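Local coordinates for protein Bacint_00347 (Bacteroides intestinalis DSM 17393, PDB 5MUM) that probably acts as a rhamnosidase, a glycoside hydrolase built on a beta-propeller that removes rhamnose from glycans, at residues G54-I59 and A126-E131; I98-M101 and Y107-L110; H229-A234 and I288-R293. All blocks are in the same frame, centred on the assembly; numbering follows the deposited sequence.

Contact 1 of 3, residues G54-I59 and A126-E131; sequences GDEQYI and APYTLE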
loop_
_atom_site.group_PDB
_atom_site.type_symbol
_atom_site.label_atom_id
_atom_site.label_comp_id
_atom_site.label_asym_id
_atom_site.label_seq_id
_atom_site.Cartn_x
_atom_site.Cartn_y
_atom_site.Cartn_z
ATOM N N GLY A 54 4.423 -10.358 16.892
ATOM C CA GLY A 54 5.195 -10.792 18.054
ATOM C C GLY A 54 6.660 -10.533 17.726
ATOM O O GLY A 54 7.010 -9.437 17.250
ATOM N N ASP A 55 7.482 -11.565 17.857
ATOM C CA ASP A 55 8.911 -11.462 17.518
ATOM C C ASP A 55 9.277 -12.071 16.157
ATOM O O ASP A 55 10.451 -12.308 15.900
ATOM C CB ASP A 55 9.759 -12.075 18.638
ATOM C CG ASP A 55 9.541 -13.553 18.800
ATOM O OD1 ASP A 55 8.616 -14.109 18.171
ATOM O OD2 ASP A 55 10.284 -14.178 19.596
ATOM N N GLU A 56 8.292 -12.336 15.289
ATOM C CA GLU A 56 8.569 -12.933 13.981
ATOM C C GLU A 56 8.132 -11.997 12.865
ATOM O O GLU A 56 7.138 -11.300 13.004
ATOM C CB GLU A 56 7.811 -14.240 13.795
ATOM C CG GLU A 56 8.202 -15.361 14.731
ATOM C CD GLU A 56 7.492 -16.654 14.356
ATOM O OE1 GLU A 56 6.256 -16.647 14.134
ATOM O OE2 GLU A 56 8.164 -17.678 14.294
ATOM N N GLN A 57 8.864 -12.021 11.761
ATOM C CA GLN A 57 8.511 -11.241 10.586
ATOM C C GLN A 57 8.300 -12.191 9.434
ATOM O O GLN A 57 9.056 -13.151 9.279
ATOM C CB GLN A 57 9.601 -10.228 10.313
ATOM C CG GLN A 57 9.362 -9.368 9.071
ATOM C CD GLN A 57 10.476 -8.393 8.935
ATOM O OE1 GLN A 57 11.627 -8.805 8.676
ATOM N NE2 GLN A 57 10.170 -7.086 9.081
ATOM N N TYR A 58 7.290 -11.906 8.623
ATOM C CA TYR A 58 6.839 -12.763 7.529
ATOM C C TYR A 58 6.960 -11.958 6.251
ATOM O O TYR A 58 6.777 -10.740 6.249
ATOM C CB TYR A 58 5.384 -13.167 7.753
ATOM C CG TYR A 58 5.253 -14.139 8.902
ATOM C CD1 TYR A 58 5.324 -13.713 10.219
ATOM C CD2 TYR A 58 5.148 -15.488 8.647
ATOM C CE1 TYR A 58 5.267 -14.622 11.261
ATOM C CE2 TYR A 58 5.108 -16.398 9.673
ATOM C CZ TYR A 58 5.192 -15.963 10.960
ATOM O OH TYR A 58 5.134 -16.923 11.918
ATOM N N ILE A 59 7.308 -12.652 5.186
ATOM C CA ILE A 59 7.511 -12.031 3.889
ATOM C C ILE A 59 6.866 -12.891 2.834
ATOM O O ILE A 59 6.703 -14.087 3.004
ATOM C CB ILE A 59 9.000 -11.836 3.616
ATOM C CG1 ILE A 59 9.209 -10.822 2.490
ATOM C CG2 ILE A 59 9.703 -13.155 3.341
ATOM C CD1 ILE A 59 10.658 -10.492 2.244
ATOM N N ALA A 126 -2.060 -23.660 9.747
ATOM C CA ALA A 126 -1.910 -23.444 11.176
ATOM C C ALA A 126 -1.270 -22.080 11.435
ATOM O O ALA A 126 -0.691 -21.471 10.524
ATOM C CB ALA A 126 -1.038 -24.539 11.774
ATOM N N PRO A 127 -1.393 -21.578 12.675
ATOM C CA PRO A 127 -0.775 -20.299 12.996
ATOM C C PRO A 127 0.716 -20.330 12.741
ATOM O O PRO A 127 1.344 -21.347 12.994
ATOM C CB PRO A 127 -1.037 -20.154 14.500
ATOM C CG PRO A 127 -2.215 -21.016 14.774
ATOM C CD PRO A 127 -2.057 -22.174 13.855
ATOM N N TYR A 128 1.270 -19.234 12.221
ATOM C CA TYR A 128 2.727 -19.039 12.128
ATOM C C TYR A 128 3.437 -20.059 11.265
ATOM O O TYR A 128 4.612 -20.304 11.483
ATOM C CB TYR A 128 3.370 -18.975 13.560
ATOM C CG TYR A 128 2.684 -17.966 14.442
ATOM C CD1 TYR A 128 2.691 -16.626 14.099
ATOM C CD2 TYR A 128 1.998 -18.339 15.594
ATOM C CE1 TYR A 128 2.046 -15.662 14.878
ATOM C CE2 TYR A 128 1.336 -17.378 16.386
ATOM C CZ TYR A 128 1.383 -16.045 16.020
ATOM O OH TYR A 128 0.743 -15.058 16.736
ATOM N N THR A 129 2.712 -20.689 10.357
ATOM C CA THR A 129 3.215 -21.743 9.526
ATOM C C THR A 129 3.133 -21.403 8.043
ATOM O O THR A 129 2.161 -20.884 7.612
ATOM C CB THR A 129 2.449 -23.067 9.841
ATOM O OG1 THR A 129 2.507 -23.365 11.247
ATOM C CG2 THR A 129 3.003 -24.182 9.038
ATOM N N LEU A 130 4.199 -21.707 7.319
ATOM C CA LEU A 130 4.343 -21.405 5.911
ATOM C C LEU A 130 3.814 -22.531 5.053
ATOM O O LEU A 130 4.543 -23.191 4.411
ATOM C CB LEU A 130 5.793 -21.183 5.574
ATOM C CG LEU A 130 6.535 -20.190 6.440
ATOM C CD1 LEU A 130 7.950 -19.958 5.970
ATOM C CD2 LEU A 130 5.750 -18.920 6.589
ATOM N N GLU A 131 2.561 -22.809 5.186
ATOM C CA GLU A 131 1.912 -23.827 4.457
ATOM C C GLU A 131 0.506 -23.305 4.193
ATOM O O GLU A 131 -0.224 -23.079 5.074
ATOM C CB GLU A 131 1.900 -25.091 5.283
ATOM C CG GLU A 131 1.042 -26.211 4.768
ATOM C CD GLU A 131 1.843 -27.223 4.016
ATOM O OE1 GLU A 131 2.688 -27.865 4.603
ATOM O OE2 GLU A 131 1.648 -27.350 2.824
#
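Tyr58 drives its hydroxyl end into the base of Tyr128, so that Tyr58 OH lies 3.2 Å from Tyr128 CB and equally near its CA. The same oxygen sits near the plane of the Tyr128 ring, at the edge marked by Tyr128 CD1, 3.3 Å away, and the two side chains cross at about a right angle. Glu56, two residues back on the same side of the strand, adds a second oxygen: Glu56 OE1 lies 3.6 Å from Tyr128 CD1, its carboxylate turned 70° from the ring. Tyr58 OH donates to Glu56 OE1 at 2.5 Å, unusually short, so the exact length is doubtful. The contact joins neighbouring blades of the propeller: strand 56-62 belongs to one four-stranded sheet, while 126-131 is loop following the last strand of the next, 121-123. A type II turn from Ala126 to Thr129 puts Tyr128 at its third position. Lys72 bridges the two sides, making a salt bridge with Glu56 OE2 and a hydrogen bond with Tyr128 O, and Tyr128 OH is hydrogen-bonded to Gln53 NE2. Further along the Tyr58 ring, Leu130 CD2 meets the edge near the ring plane, 4.0 Å from Tyr58 CE2. Tyr58 CG stands anti to its carbonyl carbon (chi1 -71°), which sends the phenol across to the loop.

Contact 2 of 3, residues I98-M101 and Y107-L110; sequences ISMM and YLHL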
loop_
_atom_site.group_PDB
_atom_site.type_symbol
_atom_site.label_atom_id
_atom_site.label_comp_id
_atom_site.label_asym_id
_atom_site.label_seq_id
_atom_site.Cartn_x
_atom_site.Cartn_y
_atom_site.Cartn_z
ATOM N N ILE A 98 1.097 -9.974 -4.615
ATOM C CA ILE A 98 0.726 -10.694 -3.418
ATOM C C ILE A 98 0.582 -9.706 -2.254
ATOM O O ILE A 98 1.489 -8.916 -2.010
ATOM C CB ILE A 98 1.830 -11.680 -3.026
ATOM C CG1 ILE A 98 2.130 -12.654 -4.175
ATOM C CG2 ILE A 98 1.492 -12.364 -1.704
ATOM C CD1 ILE A 98 3.606 -13.013 -4.213
ATOM N N SER A 99 -0.533 -9.817 -1.537
ATOM C CA SER A 99 -0.735 -9.202 -0.235
ATOM C C SER A 99 -0.954 -10.273 0.844
ATOM O O SER A 99 -1.671 -11.247 0.645
ATOM C CB SER A 99 -1.913 -8.236 -0.261
ATOM O OG SER A 99 -1.536 -7.037 -0.950
ATOM N N MET A 100 -0.295 -10.070 1.975
ATOM C CA MET A 100 -0.369 -10.962 3.109
ATOM C C MET A 100 -0.595 -10.176 4.380
ATOM O O MET A 100 -0.282 -8.974 4.494
ATOM C CB MET A 100 0.917 -11.778 3.244
ATOM C CG MET A 100 2.039 -11.067 3.957
ATOM S SD MET A 100 3.651 -11.846 3.924
ATOM C CE MET A 100 3.242 -13.469 4.459
ATOM N N MET A 101 -1.145 -10.897 5.342
ATOM C CA MET A 101 -1.315 -10.374 6.675
ATOM C C MET A 101 -1.481 -11.555 7.616
ATOM O O MET A 101 -1.878 -12.675 7.195
ATOM C CB MET A 101 -2.543 -9.451 6.709
ATOM C CG MET A 101 -2.806 -8.722 8.012
ATOM S SD MET A 101 -1.417 -7.739 8.523
ATOM C CE MET A 101 -1.208 -6.632 7.128
ATOM N N TYR A 107 -2.601 -16.940 12.010
ATOM C CA TYR A 107 -2.799 -17.510 10.701
ATOM C C TYR A 107 -2.425 -16.448 9.689
ATOM O O TYR A 107 -2.819 -15.274 9.827
ATOM C CB TYR A 107 -4.227 -17.936 10.415
ATOM C CG TYR A 107 -4.677 -19.117 11.201
ATOM C CD1 TYR A 107 -5.186 -18.950 12.481
ATOM C CD2 TYR A 107 -4.553 -20.405 10.700
ATOM C CE1 TYR A 107 -5.604 -20.039 13.246
ATOM C CE2 TYR A 107 -4.972 -21.514 11.457
ATOM C CZ TYR A 107 -5.476 -21.298 12.744
ATOM O OH TYR A 107 -5.897 -22.337 13.527
ATOM N N LEU A 108 -1.687 -16.885 8.683
ATOM C CA LEU A 108 -1.387 -16.072 7.500
ATOM C C LEU A 108 -2.586 -16.080 6.564
ATOM O O LEU A 108 -3.203 -17.133 6.337
ATOM C CB LEU A 108 -0.190 -16.623 6.729
ATOM C CG LEU A 108 1.199 -16.454 7.338
ATOM C CD1 LEU A 108 1.364 -17.317 8.587
ATOM C CD2 LEU A 108 2.247 -16.800 6.303
ATOM N N HIS A 109 -2.870 -14.913 6.005
ATOM C CA HIS A 109 -3.891 -14.739 5.001
ATOM C C HIS A 109 -3.166 -14.184 3.799
ATOM O O HIS A 109 -2.431 -13.211 3.910
ATOM C CB HIS A 109 -4.910 -13.725 5.488
ATOM C CG HIS A 109 -5.787 -14.241 6.570
ATOM N ND1 HIS A 109 -5.333 -14.483 7.852
ATOM C CD2 HIS A 109 -7.104 -14.528 6.577
ATOM C CE1 HIS A 109 -6.338 -14.940 8.584
ATOM N NE2 HIS A 109 -7.426 -14.967 7.845
ATOM N N LEU A 110 -3.407 -14.781 2.660
ATOM C CA LEU A 110 -2.672 -14.469 1.434
ATOM C C LEU A 110 -3.676 -14.251 0.357
ATOM O O LEU A 110 -4.607 -15.029 0.242
ATOM C CB LEU A 110 -1.817 -15.659 1.001
ATOM C CG LEU A 110 -0.370 -15.742 1.432
ATOM C CD1 LEU A 110 0.401 -14.587 0.852
ATOM C CD2 LEU A 110 -0.248 -15.828 2.961
#
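The imidazole of His109 has Met101 O at its edge, near the ring plane, although the bond of its ND1 goes elsewhere: His109 ND1 donates to Tyr107 O at 3.3 Å, a long bond, and a bent one with 139° at the hydrogen. That acceptor lies in the plane of the imidazole, but the nitrogen stands above the carbonyl plane of Tyr107. Tyr178 packs T-shaped with this ring, and Phe151 of strand 146-153 touches it too. The backbone bonds are straighter. His109 N reaches Met101 O at 2.7 Å, almost in line with the carbonyl bond, and Met101 N returns a bond to His109 O at 3.0 Å, in the carbonyl plane. This is the hydrogen-bonded antiparallel pair of the beta hairpin formed by strands 98-102 and 108-112, the first two strands of one propeller blade; Met100 and Leu110 form the neighbouring non-hydrogen-bonded pair. CA-H...O contacts fill in between, as where Met100 CA lies 3.2 Å from His109 O. On the face carrying Met100 and Leu110 the side-chain contacts between the two segments are apolar. Leu110 CD1 touches two partners, 3.6 Å from Ile98 CG2 and 3.7 Å from Met100 CB. Met100 sets its CG between the backbone N and the carbonyl carbon (chi1 83°), and a bend at chi3 (-51°) swings its methyl to Leu108, Met100 CE lying 3.9 Å from Leu108 CD2; the two side chains run alongside each other. This face packs on strands 56-62 and 67-74 of the preceding blade. Met101 and His109 point to the other, against strand 146-153, which begins the following blade.

Contact 3 of 3, residues H229-A234 and I288-R293; sequences HDLCYA and IATYWR. With EDO (1,2-ethanediol), chain B.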
loop_
_atom_site.group_PDB
_atom_site.type_symbol
_atom_site.label_atom_id
_atom_site.label_comp_id
_atom_site.label_asym_id
_atom_site.label_seq_id
_atom_site.Cartn_x
_atom_site.Cartn_y
_atom_site.Cartn_z
ATOM N N HIS A 229 -7.783 13.666 -10.389
ATOM C CA HIS A 229 -7.844 14.917 -9.659
ATOM C C HIS A 229 -8.263 14.712 -8.212
ATOM O O HIS A 229 -9.036 13.796 -7.913
ATOM C CB HIS A 229 -8.839 15.888 -10.291
ATOM C CG HIS A 229 -10.241 15.373 -10.372
ATOM N ND1 HIS A 229 -11.221 15.749 -9.484
ATOM C CD2 HIS A 229 -10.831 14.523 -11.235
ATOM C CE1 HIS A 229 -12.356 15.135 -9.793
ATOM N NE2 HIS A 229 -12.155 14.424 -10.881
ATOM N N ASP A 230 -7.727 15.574 -7.367
ATOM C CA ASP A 230 -8.099 15.734 -5.966
ATOM C C ASP A 230 -7.661 14.593 -5.086
ATOM O O ASP A 230 -7.296 13.496 -5.554
ATOM C CB ASP A 230 -9.598 15.957 -5.822
ATOM C CG ASP A 230 -10.066 17.176 -6.565
ATOM O OD1 ASP A 230 -9.329 18.169 -6.566
ATOM O OD2 ASP A 230 -11.173 17.148 -7.150
ATOM N N LEU A 231 -7.668 14.883 -3.787
ATOM C CA LEU A 231 -7.394 13.886 -2.765
ATOM C C LEU A 231 -8.483 14.056 -1.744
ATOM O O LEU A 231 -8.692 15.173 -1.215
ATOM C CB LEU A 231 -6.047 14.110 -2.115
ATOM C CG LEU A 231 -4.890 13.258 -2.511
ATOM C CD1 LEU A 231 -3.688 13.816 -1.767
ATOM C CD2 LEU A 231 -5.140 11.787 -2.182
ATOM N N CYS A 232 -9.187 12.962 -1.511
ATOM C CA CYS A 232 -10.268 12.889 -0.577
ATOM C C CYS A 232 -9.943 11.914 0.545
ATOM O O CYS A 232 -9.062 11.073 0.414
ATOM C CB CYS A 232 -11.518 12.418 -1.302
ATOM S SG CYS A 232 -11.993 13.535 -2.673
ATOM N N TYR A 233 -10.717 12.017 1.614
ATOM C CA TYR A 233 -10.447 11.309 2.836
ATOM C C TYR A 233 -11.697 10.902 3.561
ATOM O O TYR A 233 -12.686 11.667 3.613
ATOM C CB TYR A 233 -9.627 12.211 3.724
ATOM C CG TYR A 233 -9.297 11.615 5.068
ATOM C CD1 TYR A 233 -8.271 10.724 5.201
ATOM C CD2 TYR A 233 -10.060 11.941 6.207
ATOM C CE1 TYR A 233 -7.973 10.164 6.427
ATOM C CE2 TYR A 233 -9.794 11.373 7.436
ATOM C CZ TYR A 233 -8.741 10.517 7.552
ATOM O OH TYR A 233 -8.455 10.007 8.779
ATOM N N ALA A 234 -11.595 9.738 4.231
ATOM C CA ALA A 234 -12.608 9.323 5.166
ATOM C C ALA A 234 -11.947 8.426 6.197
ATOM O O ALA A 234 -10.900 7.810 5.934
ATOM C CB ALA A 234 -13.719 8.576 4.437
ATOM N N ILE A 288 -0.893 11.501 3.849
ATOM C CA ILE A 288 -1.053 10.886 2.547
ATOM C C ILE A 288 0.184 11.287 1.734
ATOM O O ILE A 288 0.514 12.460 1.669
ATOM C CB ILE A 288 -2.308 11.379 1.816
ATOM C CG1 ILE A 288 -3.577 11.106 2.631
ATOM C CG2 ILE A 288 -2.401 10.743 0.426
ATOM C CD1 ILE A 288 -4.731 12.012 2.221
ATOM N N ALA A 289 0.862 10.330 1.128
ATOM C CA ALA A 289 2.046 10.626 0.346
ATOM C C ALA A 289 1.670 10.429 -1.119
ATOM O O ALA A 289 1.075 9.414 -1.471
ATOM C CB ALA A 289 3.192 9.718 0.742
ATOM N N THR A 290 2.001 11.407 -1.955
ATOM C CA THR A 290 1.763 11.286 -3.366
ATOM C C THR A 290 2.699 12.221 -4.129
ATOM O O THR A 290 3.660 12.743 -3.573
ATOM C CB THR A 290 0.293 11.543 -3.682
ATOM O OG1 THR A 290 0.051 11.295 -5.076
ATOM C CG2 THR A 290 -0.127 12.954 -3.252
ATOM N N TYR A 291 2.435 12.408 -5.413
ATOM C CA TYR A 291 3.117 13.459 -6.114
ATOM C C TYR A 291 2.209 14.069 -7.147
ATOM O O TYR A 291 1.246 13.433 -7.596
ATOM C CB TYR A 291 4.402 12.933 -6.758
ATOM C CG TYR A 291 4.262 11.823 -7.761
ATOM C CD1 TYR A 291 3.786 12.055 -9.047
ATOM C CD2 TYR A 291 4.675 10.524 -7.445
ATOM C CE1 TYR A 291 3.719 11.043 -9.988
ATOM C CE2 TYR A 291 4.615 9.500 -8.382
ATOM C CZ TYR A 291 4.129 9.779 -9.662
ATOM O OH TYR A 291 4.048 8.794 -10.593
ATOM N N TRP A 292 2.524 15.303 -7.493
ATOM C CA TRP A 292 1.885 15.998 -8.597
ATOM C C TRP A 292 2.751 17.162 -8.996
ATOM O O TRP A 292 3.750 17.464 -8.337
ATOM C CB TRP A 292 0.471 16.445 -8.245
ATOM C CG TRP A 292 0.360 17.517 -7.228
ATOM C CD1 TRP A 292 0.548 18.847 -7.417
ATOM C CD2 TRP A 292 0.019 17.347 -5.857
ATOM N NE1 TRP A 292 0.345 19.516 -6.262
ATOM C CE2 TRP A 292 0.007 18.628 -5.276
ATOM C CE3 TRP A 292 -0.265 16.239 -5.069
ATOM C CZ2 TRP A 292 -0.265 18.841 -3.927
ATOM C CZ3 TRP A 292 -0.578 16.440 -3.705
ATOM C CH2 TRP A 292 -0.573 17.735 -3.158
ATOM N N ARG A 293 2.330 17.828 -10.061
ATOM C CA ARG A 293 3.048 18.904 -10.663
ATOM C C ARG A 293 2.280 20.232 -10.463
ATOM O O ARG A 293 1.067 20.281 -10.660
ATOM C CB ARG A 293 3.140 18.605 -12.151
ATOM C CG ARG A 293 4.212 19.343 -12.865
ATOM C CD ARG A 293 3.719 19.969 -14.118
ATOM N NE ARG A 293 2.787 19.245 -14.910
ATOM C CZ ARG A 293 1.498 19.557 -15.090
ATOM N NH1 ARG A 293 0.866 20.609 -14.483
ATOM N NH2 ARG A 293 0.829 18.791 -15.910
HETATM C C1 EDO B . -2.526 9.388 -3.883
HETATM O O1 EDO B . -3.795 8.891 -3.803
HETATM C C2 EDO B . -2.373 9.807 -5.293
HETATM O O2 EDO B . -2.469 11.200 -5.422
#
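Leu231 turns about its first torsion to a value away from the staggered positions (chi1 -102°), and its two methyls come up against strand 286-292. Ile288 answers with chi1 -58°, which sets CG2 opposite its backbone N and aims that methyl at the leucine. They meet tip to tip: Leu231 CD2 is 3.9 Å and Leu231 CD1 4.0 Å from Ile288 CG2, so one isoleucine methyl rests against both branches. Thr290, two residues on, presents its methyl as well, with Thr290 CG2 4.0 Å from Leu231 CD1. The backbones stay well apart, the nearest CA atoms being those of Leu231 and Ile288 at 8.8 Å, because these strands belong to different four-stranded blades of the propeller, packed face against face through side chains. Val218 and Val305 also touch Leu231, one from each blade. Cutting Leu231 back to an alanine is likely to leave the methyls of Ile288 and Thr290 without their partner and open a gap between the blades. Beside this apolar patch sits 1,2-ethanediol, probably from the crystallisation liquor. Its O1 is 3.6 Å from Leu231 CD2 and it is hydrogen-bonded to Gln204, whereas its bond to Thr290 OG1 is doubtful because the model is too crowded there. Away from the contact, His229 ND1 donates to Asp230 OD2 at 2.7 Å.

Contacts 1 and 2 are neighbours, their centres 10 Å apart, and the hairpin of contact 2 lies in the chain between the two segments of contact 1. They touch directly: Met100 SD lies 3.6 Å from Ile59 C, and Pro127 CD is 3.7 Å from Tyr107 CZ. Contact 1 joins a blade to the next, and contact 2 pairs strands inside that second blade. Contact 3 repeats the blade-to-blade theme on the opposite side of the propeller, its centre 34 Å from that of contact 1 and 27 Å from that of contact 2. Atoms of contacts 2 and 3 come no nearer than about 17 Å, and the ethanediol belongs to contact 3 alone.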